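Local atomic coordinates of Sodium/sialic acid symporter SiaT (Proteus mirabilis, PDB entry 5NV9), a protein that couples the inward sodium gradient to uptake of the sialic acid N-acetylneuraminic acid across the bacterial inner membrane. Residues 114-119 and 434-439. Sequence-based numbering, arbitrary orientation.
Sequences ARFDVR and GSAVVG
Arg119 lays one face of its guanidinium group on a methyl of Val437, with CZ of Arg119 3.6 Å from CG2 of Val437 and the methyl centred over the plane. The two side chains cross at about a right angle. A bend at chi3 (-67°) in an otherwise extended chain turns the group back toward Asp117, whose carboxylate lies at its edge. There the grip is side-on: both Arg119 NE and NH2 give a hydrogen bond to OD2 of Asp117, on its syn side, the salt bridge from NH2 measuring 2.8 Å. Asp117 sits at the N-cap of helix 118-151, and its OD1 accepts the capping bond from Arg119 N at 3.0 Å, from above the carboxylate plane. One carboxylate thus caps the helix and probably restrains the guanidinium that meets helix 433-452.

Deeper in, Ala436 and Phe116 form a CH-pi contact. The methyl CB of Ala436 stands 3.8 Å from the Phe116 ring centroid, only 6° off the normal, while CG of Arg115 covers the opposite face, so the ring is clamped between two aliphatic groups. Leu424 of helix 415-427 touches both Phe116 and Ala436 and extends this apolar layer.

The contact joins the cytoplasmic turn between helices 110-115 and 118-151 to the start of transmembrane helix 433-452, far from the substrate and sodium sites. Between the two segments methyls meet flat faces, while the carboxylate-guanidinium bonds lie within 117-119; the charged pair probably rigidifies the turn, and dispersion and shape fit probably hold it against helix 433-452.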
loop_
_atom_site.group_PDB
_atom_site.type_symbol
_atom_site.label_atom_id
_atom_site.label_comp_id
_atom_site.label_asym_id
_atom_site.label_seq_id
_atom_site.Cartn_x
_atom_site.Cartn_y
_atom_site.Cartn_z
ATOM N N ALA A 114 -12.340 -6.105 -21.231
ATOM C CA ALA A 114 -12.072 -5.607 -22.585
ATOM C C ALA A 114 -11.034 -6.415 -23.366
ATOM O O ALA A 114 -11.172 -6.585 -24.555
ATOM C CB ALA A 114 -11.640 -4.149 -22.538
ATOM N N ARG A 115 -9.977 -6.897 -22.696
ATOM C CA ARG A 115 -8.875 -7.618 -23.331
ATOM C C ARG A 115 -9.194 -9.100 -23.479
ATOM O O ARG A 115 -8.802 -9.721 -24.483
ATOM C CB ARG A 115 -7.603 -7.455 -22.456
ATOM C CG ARG A 115 -6.391 -8.234 -22.900
ATOM C CD ARG A 115 -5.984 -7.806 -24.322
ATOM N NE ARG A 115 -4.834 -8.551 -24.754
ATOM C CZ ARG A 115 -4.885 -9.755 -25.298
ATOM N NH1 ARG A 115 -6.051 -10.325 -25.516
ATOM N NH2 ARG A 115 -3.767 -10.385 -25.628
ATOM N N PHE A 116 -9.854 -9.658 -22.445
ATOM C CA PHE A 116 -10.127 -11.062 -22.295
ATOM C C PHE A 116 -11.627 -11.308 -22.160
ATOM O O PHE A 116 -12.411 -11.146 -23.149
ATOM C CB PHE A 116 -9.336 -11.628 -21.083
ATOM C CG PHE A 116 -7.837 -11.614 -21.279
ATOM C CD1 PHE A 116 -7.270 -12.118 -22.434
ATOM C CD2 PHE A 116 -6.985 -11.116 -20.276
ATOM C CE1 PHE A 116 -5.882 -12.104 -22.617
ATOM C CE2 PHE A 116 -5.624 -11.134 -20.438
ATOM C CZ PHE A 116 -5.063 -11.611 -21.618
ATOM N N ASP A 117 -12.090 -11.654 -20.979
ATOM C CA ASP A 117 -13.555 -11.641 -20.778
ATOM C C ASP A 117 -13.877 -11.393 -19.291
ATOM O O ASP A 117 -12.969 -11.066 -18.523
ATOM C CB ASP A 117 -14.184 -12.922 -21.324
ATOM C CG ASP A 117 -13.791 -14.139 -20.549
ATOM O OD1 ASP A 117 -13.117 -14.008 -19.520
ATOM O OD2 ASP A 117 -14.161 -15.253 -20.973
ATOM N N VAL A 118 -15.149 -11.547 -18.912
ATOM C CA VAL A 118 -15.590 -11.277 -17.584
ATOM C C VAL A 118 -14.994 -12.199 -16.518
ATOM O O VAL A 118 -14.939 -11.820 -15.353
ATOM C CB VAL A 118 -17.151 -11.274 -17.533
ATOM C CG1 VAL A 118 -17.735 -12.677 -17.580
ATOM C CG2 VAL A 118 -17.651 -10.506 -16.340
ATOM N N ARG A 119 -14.499 -13.374 -16.879
ATOM C CA ARG A 119 -13.965 -14.296 -15.867
ATOM C C ARG A 119 -12.644 -13.760 -15.305
ATOM O O ARG A 119 -12.335 -13.929 -14.124
ATOM C CB ARG A 119 -13.834 -15.759 -16.429
ATOM C CG ARG A 119 -15.151 -16.428 -16.870
ATOM C CD ARG A 119 -14.921 -17.737 -17.638
ATOM N NE ARG A 119 -14.277 -17.453 -18.921
ATOM C CZ ARG A 119 -13.796 -18.349 -19.778
ATOM N NH1 ARG A 119 -13.879 -19.640 -19.515
ATOM N NH2 ARG A 119 -13.238 -17.945 -20.912
ATOM N N GLY A 434 -9.620 -17.700 -23.150
ATOM C CA GLY A 434 -9.430 -19.021 -22.659
ATOM C C GLY A 434 -8.038 -19.266 -22.140
ATOM O O GLY A 434 -7.890 -19.884 -21.132
ATOM N N SER A 435 -7.016 -18.791 -22.834
ATOM C CA SER A 435 -5.679 -19.014 -22.394
ATOM C C SER A 435 -5.358 -18.248 -21.083
ATOM O O SER A 435 -4.566 -18.703 -20.256
ATOM C CB SER A 435 -4.706 -18.706 -23.537
ATOM O OG SER A 435 -4.248 -17.369 -23.549
ATOM N N ALA A 436 -5.981 -17.095 -20.905
ATOM C CA ALA A 436 -5.912 -16.390 -19.637
ATOM C C ALA A 436 -6.518 -17.275 -18.493
ATOM O O ALA A 436 -5.886 -17.409 -17.424
ATOM C CB ALA A 436 -6.582 -15.008 -19.719
ATOM N N VAL A 437 -7.680 -17.917 -18.727
ATOM C CA VAL A 437 -8.286 -18.800 -17.735
ATOM C C VAL A 437 -7.383 -19.998 -17.395
ATOM O O VAL A 437 -7.207 -20.284 -16.236
ATOM C CB VAL A 437 -9.710 -19.241 -18.116
ATOM C CG1 VAL A 437 -10.205 -20.346 -17.198
ATOM C CG2 VAL A 437 -10.643 -18.048 -18.001
ATOM N N VAL A 438 -6.830 -20.696 -18.400
ATOM C CA VAL A 438 -5.830 -21.761 -18.137
ATOM C C VAL A 438 -4.672 -21.225 -17.280
ATOM O O VAL A 438 -4.270 -21.848 -16.301
ATOM C CB VAL A 438 -5.290 -22.360 -19.451
ATOM C CG1 VAL A 438 -4.161 -23.330 -19.131
ATOM C CG2 VAL A 438 -6.428 -23.015 -20.195
ATOM N N GLY A 439 -4.152 -20.057 -17.657
ATOM C CA GLY A 439 -3.222 -19.293 -16.812
ATOM C C GLY A 439 -3.618 -19.063 -15.349
ATOM O O GLY A 439 -2.832 -19.331 -14.436
#